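Local coordinates for SusD superfamily protein (Bacteroides fragilis NCTC 9343, PDB 3NQP) that probably binds glycans at the outer membrane of a gut Bacteroides, for their uptake, at residues 260-263 with 264-267; 466-469 with 470-473; 482-485 with 486-489. One frame throughout, in Å; residues are numbered along the deposited sequence.

Overall arrangement
Each contact is local, formed within its own unbroken stretch of eight residues. Contact 1 is buried and leads into the short strand 265-269. It lies across the centre of the chain from the other two, with its nearest atoms about 22 Å from contact 2. Contacts 2 and 3 both belong to the long loop between helices 452-458 and 498-503, and they touch. The peptide N of Leu483 probably bonds to O of Val469 at 3.1 Å. Contact 2 is partly buried and mainly apolar around one phenylalanine. Contact 3 is at the surface and almost wholly polar. In contacts 1 and 3 an asparagine OD1 accepts the N-H two residues on, beside bonds to the residue's O.

Contact 1: residues 260-263 with 264-267; sequences KAND and EIIF
A type I beta turn from Asn262 to Ile265 brings the chain from the loop after helix 251-255 into strand 265-269. The turn is closed by the peptide N of Ile265, which donates to O of Asn262 at 3.1 Å. A second bond lies inside the first. The backbone N of Glu264 donates to OD1 of Asn262, also at 3.1 Å, and meets a lone pair in the plane of the amide. The CG of Asn262 sits between its own backbone N and carbonyl carbon (chi1 60°). This folds the amide back over the turn, where OD1 can receive that N-H. The same oxygen lies 3.5 Å from CB of Glu264. The side chains of Asn262 and Glu264 run side by side, with amide and carboxylate planes 78° apart.

The other amide branch meets Ile265. These two side chains cross at about a right angle, and CD1 of Ile265 comes within 3.7 Å of ND2 of Asn262. That methyl also lies 4.0 Å from the backbone N of Ala261. The isoleucine thus packs against the amide and the chain leading into it.

ND2 of Asn262 is held by the carbonyls of Asn259 and Val254, so both ends of the amide are fixed. The carboxylate of the buried Glu264 forms salt bridges, OE1 with Arg412 and OE2 with Arg381, and OE1 also accepts from N of Leu248. Such pairing would be expected to keep it ionised. Beyond the turn, Ile266 and Phe267 both face Tyr380 of strand 377-381, which makes a classic beta bulge. The whole is an Asx turn nested in a type I beta turn, set at the entry to a two-stranded antiparallel sheet.

Contact 2: residues 466-469 with 470-473; sequences TPLV and FCKE
The ring of Phe470 lies over the side chain of its neighbour Val469, and the two side chains point the same way. CG1 of Val469 stands 4.0 Å from the ring centroid, only 10° off the normal, so this is a CH-pi contact to the middle of one face. The methyl gets there because CG1 is placed between the backbone N and the carbonyl carbon of Val469 (chi1 64°). Pro467 runs alongside the ring and meets it obliquely. Its CB approaches CD2 of Phe470 at 4.1 Å. Thr466 comes from another direction and crosses Phe470 at about a right angle. Its CG2 lies at the ring edge, near the ring plane, and is 3.8 Å from CB of Phe470.

The same threonine methyl also touches Cys471, with CG2 and SG 3.9 Å apart. SG lies 3.5 Å from O of Pro467. On the side of Leu468, CD2 is a looser neighbour of this sulfur.

Two successive backbone bonds shape the turn from which these side chains project. N of Phe470 donates to O of Pro467 at 3.0 Å. N of Cys471 donates to O of Leu468 at 3.1 Å. Both bonds span three residues, as in the short 3-10 turn that the chain makes here. Leu468 reaches Leu436 and Leu439 of helix 431-445, while Val469 packs on Trp453 and Leu456 of helix 452-458. Farther along, Lys472 NZ and Glu473 OE2 form a weak salt bridge of 3.5 Å.

The side-chain part is mainly van der Waals and CH-pi packing of methyls, a proline ring and an aromatic ring. Its geometry therefore depends on shape and close packing more than on charge.

Contact 3: residues 482-485 with 486-489; sequences ILNK and STEA
The side chain of Asn484 reaches forward to Ser486, and OD1 is the focus of the contact. It accepts from the backbone N of Ser486 at 2.9 Å, in the plane of the amide. It also accepts from OG of Ser486 at 2.8 Å, from a direction tilted 26° out of that plane. The N-H of Thr487 adds a weak third bond to OD1. Asn484 carries its CG anti to the backbone N (chi1 179°), which sends the amide forward along the chain. OG1 of Thr487 packs against the amide at 3.4 Å from CG of Asn484.

The backbone of Asn484 is held as well. Its O receives the N-H of Glu488 at 2.7 Å, almost in line with the C=O bond, and a weak bond from N of Thr487 at 3.3 Å. The Glu488 side chain extends alongside Asn484. Its OE1 takes the N-H of Asn484 at 3.0 Å in a nearly straight bond (172°), through the anti lone pair. The two residues are thereby joined twice, once by the backbone and once by the carboxylate.

Leu483 lies beside this carboxylate. Its side chain crosses that of Glu488 obliquely, with CD2 3.9 Å from OE1 of Glu488. A salt bridge from OE2 of Glu488 to Lys491 fixes the far end of the carboxylate. Leu483 also packs on Phe470, which joins this surface turn to the neighbouring part of the loop. OD1 takes the N-H of Ser486 and O takes those of Thr487 (weakly) and Glu488, the pattern of an Asx motif, reinforced here by the glutamate that binds the N-H of Asn484.

Contact 1: residues 260-263 with 264-267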
loop_
_atom_site.group_PDB
_atom_site.type_symbol
_atom_site.label_atom_id
_atom_site.label_comp_id
_atom_site.label_asym_id
_atom_site.label_seq_id
_atom_site.Cartn_x
_atom_site.Cartn_y
_atom_site.Cartn_z
ATOM N N LYS A 260 5.808 2.187 -17.821
ATOM C CA LYS A 260 6.294 1.620 -16.565
ATOM C C LYS A 260 7.651 2.138 -16.191
ATOM O O LYS A 260 8.404 2.602 -17.037
ATOM C CB LYS A 260 6.356 0.072 -16.640
ATOM C CG LYS A 260 4.983 -0.550 -16.732
ATOM C CD LYS A 260 5.060 -2.079 -16.759
ATOM C CE LYS A 260 3.652 -2.723 -16.772
ATOM N NZ LYS A 260 3.880 -4.187 -16.446
ATOM N N ALA A 261 7.953 2.048 -14.918
ATOM C CA ALA A 261 9.259 2.482 -14.367
ATOM C C ALA A 261 9.586 3.924 -14.735
ATOM O O ALA A 261 10.735 4.294 -14.942
ATOM C CB ALA A 261 10.366 1.524 -14.828
ATOM N N ASN A 262 8.553 4.748 -14.771
ATOM C CA ASN A 262 8.712 6.196 -15.020
ATOM C C ASN A 262 9.326 6.946 -13.838
ATOM O O ASN A 262 9.566 6.390 -12.759
ATOM C CB ASN A 262 7.372 6.780 -15.390
ATOM C CG ASN A 262 6.354 6.599 -14.297
ATOM O OD1 ASN A 262 6.466 7.247 -13.245
ATOM N ND2 ASN A 262 5.339 5.712 -14.522
ATOM N N ASP A 263 9.595 8.226 -14.047
ATOM C CA ASP A 263 10.392 9.027 -13.106
ATOM C C ASP A 263 9.708 9.298 -11.743
ATOM O O ASP A 263 10.351 9.749 -10.823
ATOM C CB ASP A 263 10.789 10.387 -13.777
ATOM C CG ASP A 263 11.878 10.224 -14.837
ATOM O OD1 ASP A 263 12.417 9.113 -14.993
ATOM O OD2 ASP A 263 12.190 11.215 -15.497
ATOM N N GLU A 264 8.410 9.059 -11.625
ATOM C CA GLU A 264 7.709 9.241 -10.335
ATOM C C GLU A 264 7.860 8.017 -9.466
ATOM O O GLU A 264 7.674 8.072 -8.262
ATOM C CB GLU A 264 6.226 9.482 -10.611
ATOM C CG GLU A 264 5.413 9.826 -9.383
ATOM C CD GLU A 264 4.040 10.408 -9.726
ATOM O OE1 GLU A 264 3.930 11.245 -10.678
ATOM O OE2 GLU A 264 3.079 10.102 -8.996
ATOM N N ILE A 265 8.140 6.873 -10.076
ATOM C CA ILE A 265 8.166 5.616 -9.352
ATOM C C ILE A 265 9.535 5.402 -8.727
ATOM O O ILE A 265 10.548 5.697 -9.343
ATOM C CB ILE A 265 7.805 4.431 -10.288
ATOM C CG1 ILE A 265 6.306 4.508 -10.720
ATOM C CG2 ILE A 265 8.062 3.055 -9.614
ATOM C CD1 ILE A 265 5.924 3.412 -11.718
ATOM N N ILE A 266 9.541 4.904 -7.489
ATOM C CA ILE A 266 10.746 4.513 -6.777
ATOM C C ILE A 266 10.900 2.976 -6.839
ATOM O O ILE A 266 11.911 2.464 -7.306
ATOM C CB ILE A 266 10.713 4.938 -5.287
ATOM C CG1 ILE A 266 10.921 6.446 -5.123
ATOM C CG2 ILE A 266 11.849 4.287 -4.549
ATOM C CD1 ILE A 266 9.726 7.307 -4.846
ATOM N N PHE A 267 9.879 2.258 -6.401
ATOM C CA PHE A 267 9.878 0.797 -6.483
ATOM C C PHE A 267 8.464 0.259 -6.777
ATOM O O PHE A 267 7.485 0.662 -6.128
ATOM C CB PHE A 267 10.488 0.137 -5.227
ATOM C CG PHE A 267 10.375 -1.343 -5.270
ATOM C CD1 PHE A 267 11.251 -2.083 -6.030
ATOM C CD2 PHE A 267 9.367 -2.005 -4.568
ATOM C CE1 PHE A 267 11.137 -3.466 -6.116
ATOM C CE2 PHE A 267 9.224 -3.389 -4.687
ATOM C CZ PHE A 267 10.121 -4.108 -5.461
#

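Contact 2: residues 466-469 with 470-473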
loop_
_atom_site.group_PDB
_atom_site.type_symbol
_atom_site.label_atom_id
_atom_site.label_comp_id
_atom_site.label_asym_id
_atom_site.label_seq_id
_atom_site.Cartn_x
_atom_site.Cartn_y
_atom_site.Cartn_z
ATOM N N THR A 466 -5.197 10.767 19.915
ATOM C CA THR A 466 -5.830 9.475 19.586
ATOM C C THR A 466 -5.628 9.048 18.123
ATOM O O THR A 466 -5.835 9.860 17.222
ATOM C CB THR A 466 -7.329 9.583 19.838
ATOM O OG1 THR A 466 -7.515 10.169 21.120
ATOM C CG2 THR A 466 -8.017 8.211 19.796
ATOM N N PRO A 467 -5.255 7.778 17.885
ATOM C CA PRO A 467 -5.216 7.297 16.502
ATOM C C PRO A 467 -6.522 7.548 15.761
ATOM O O PRO A 467 -7.651 7.400 16.337
ATOM C CB PRO A 467 -4.970 5.806 16.654
ATOM C CG PRO A 467 -4.155 5.701 17.907
ATOM C CD PRO A 467 -4.665 6.801 18.834
ATOM N N LEU A 468 -6.402 7.924 14.497
ATOM C CA LEU A 468 -7.610 8.280 13.747
ATOM C C LEU A 468 -8.570 7.093 13.518
ATOM O O LEU A 468 -9.731 7.323 13.267
ATOM C CB LEU A 468 -7.271 8.944 12.420
ATOM C CG LEU A 468 -6.780 10.385 12.468
ATOM C CD1 LEU A 468 -6.597 10.905 11.017
ATOM C CD2 LEU A 468 -7.664 11.339 13.361
ATOM N N VAL A 469 -8.080 5.848 13.599
ATOM C CA VAL A 469 -8.940 4.664 13.494
ATOM C C VAL A 469 -10.033 4.692 14.603
ATOM O O VAL A 469 -11.144 4.175 14.405
ATOM C CB VAL A 469 -8.125 3.358 13.586
ATOM C CG1 VAL A 469 -7.482 3.255 14.979
ATOM C CG2 VAL A 469 -8.985 2.136 13.293
ATOM N N PHE A 470 -9.745 5.333 15.739
ATOM C CA PHE A 470 -10.722 5.475 16.842
ATOM C C PHE A 470 -11.596 6.741 16.848
ATOM O O PHE A 470 -12.441 6.923 17.760
ATOM C CB PHE A 470 -9.988 5.434 18.194
ATOM C CG PHE A 470 -9.240 4.139 18.484
ATOM C CD1 PHE A 470 -9.874 2.901 18.411
ATOM C CD2 PHE A 470 -7.916 4.177 18.928
ATOM C CE1 PHE A 470 -9.182 1.711 18.740
ATOM C CE2 PHE A 470 -7.225 2.993 19.272
ATOM C CZ PHE A 470 -7.867 1.747 19.138
ATOM N N CYS A 471 -11.456 7.588 15.821
ATOM C CA CYS A 471 -12.164 8.866 15.764
ATOM C C CYS A 471 -13.137 8.875 14.600
ATOM O O CYS A 471 -12.840 8.366 13.505
ATOM C CB CYS A 471 -11.170 10.028 15.595
ATOM S SG CYS A 471 -9.861 10.079 16.860
ATOM N N LYS A 472 -14.294 9.498 14.807
ATOM C CA LYS A 472 -15.275 9.631 13.734
ATOM C C LYS A 472 -14.679 10.397 12.537
ATOM O O LYS A 472 -15.061 10.157 11.384
ATOM C CB LYS A 472 -16.577 10.301 14.228
ATOM C CG LYS A 472 -16.441 11.736 14.744
ATOM C CD LYS A 472 -17.861 12.308 15.185
ATOM C CE LYS A 472 -17.795 13.791 15.550
ATOM N NZ LYS A 472 -16.695 14.118 16.543
ATOM N N GLU A 473 -13.724 11.283 12.818
ATOM C CA GLU A 473 -13.033 12.040 11.778
ATOM C C GLU A 473 -12.224 11.179 10.807
ATOM O O GLU A 473 -11.989 11.597 9.658
ATOM C CB GLU A 473 -12.120 13.123 12.383
ATOM C CG GLU A 473 -12.890 14.209 13.116
ATOM C CD GLU A 473 -13.139 13.891 14.586
ATOM O OE1 GLU A 473 -13.005 12.738 15.018
ATOM O OE2 GLU A 473 -13.495 14.807 15.313
#

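Contact 3: residues 482-485 with 486-489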
loop_
_atom_site.group_PDB
_atom_site.type_symbol
_atom_site.label_atom_id
_atom_site.label_comp_id
_atom_site.label_asym_id
_atom_site.label_seq_id
_atom_site.Cartn_x
_atom_site.Cartn_y
_atom_site.Cartn_z
ATOM N N ILE A 482 -14.179 3.948 13.016
ATOM C CA ILE A 482 -14.042 2.614 12.418
ATOM C C ILE A 482 -13.899 1.547 13.508
ATOM O O ILE A 482 -14.523 0.506 13.403
ATOM C CB ILE A 482 -12.880 2.617 11.411
ATOM C CG1 ILE A 482 -13.301 3.493 10.225
ATOM C CG2 ILE A 482 -12.534 1.227 10.916
ATOM C CD1 ILE A 482 -12.137 3.831 9.262
ATOM N N LEU A 483 -13.065 1.787 14.529
ATOM C CA LEU A 483 -13.038 0.996 15.770
ATOM C C LEU A 483 -13.457 1.811 17.000
ATOM O O LEU A 483 -13.132 2.970 17.143
ATOM C CB LEU A 483 -11.637 0.406 16.059
ATOM C CG LEU A 483 -11.046 -0.533 14.987
ATOM C CD1 LEU A 483 -9.612 -0.967 15.338
ATOM C CD2 LEU A 483 -11.992 -1.735 14.750
ATOM N N ASN A 484 -14.126 1.136 17.915
ATOM C CA ASN A 484 -14.538 1.678 19.187
ATOM C C ASN A 484 -13.384 1.438 20.125
ATOM O O ASN A 484 -13.068 0.298 20.450
ATOM C CB ASN A 484 -15.799 0.929 19.649
ATOM C CG ASN A 484 -16.318 1.397 21.002
ATOM O OD1 ASN A 484 -15.566 1.700 21.911
ATOM N ND2 ASN A 484 -17.631 1.429 21.131
ATOM N N LYS A 485 -12.750 2.513 20.577
ATOM C CA LYS A 485 -11.581 2.395 21.414
ATOM C C LYS A 485 -11.836 1.687 22.761
ATOM O O LYS A 485 -10.923 1.124 23.326
ATOM C CB LYS A 485 -10.992 3.773 21.671
ATOM C CG LYS A 485 -9.606 3.734 22.338
ATOM C CD LYS A 485 -8.959 5.114 22.317
ATOM C CE LYS A 485 -7.484 5.031 22.720
ATOM N NZ LYS A 485 -7.370 4.434 24.074
ATOM N N SER A 486 -13.055 1.726 23.277
ATOM C CA SER A 486 -13.279 1.155 24.615
ATOM C C SER A 486 -13.501 -0.367 24.565
ATOM O O SER A 486 -13.210 -1.049 25.544
ATOM C CB SER A 486 -14.462 1.812 25.293
ATOM O OG SER A 486 -15.646 1.380 24.647
ATOM N N THR A 487 -13.938 -0.891 23.409
ATOM C CA THR A 487 -14.248 -2.311 23.262
ATOM C C THR A 487 -13.385 -3.005 22.217
ATOM O O THR A 487 -13.365 -4.246 22.209
ATOM C CB THR A 487 -15.714 -2.512 22.874
ATOM O OG1 THR A 487 -15.961 -1.878 21.615
ATOM C CG2 THR A 487 -16.697 -1.940 23.943
ATOM N N GLU A 488 -12.723 -2.244 21.322
ATOM C CA GLU A 488 -12.033 -2.821 20.147
ATOM C C GLU A 488 -10.559 -2.441 20.024
ATOM O O GLU A 488 -9.935 -2.673 19.000
ATOM C CB GLU A 488 -12.793 -2.452 18.850
ATOM C CG GLU A 488 -14.096 -3.205 18.683
ATOM C CD GLU A 488 -14.883 -2.804 17.438
ATOM O OE1 GLU A 488 -15.052 -1.593 17.162
ATOM O OE2 GLU A 488 -15.384 -3.698 16.747
ATOM N N ALA A 489 -9.972 -1.929 21.091
ATOM C CA ALA A 489 -8.538 -1.551 21.088
ATOM C C ALA A 489 -7.620 -2.721 20.644
ATOM O O ALA A 489 -6.596 -2.523 19.957
ATOM C CB ALA A 489 -8.114 -1.001 22.500
#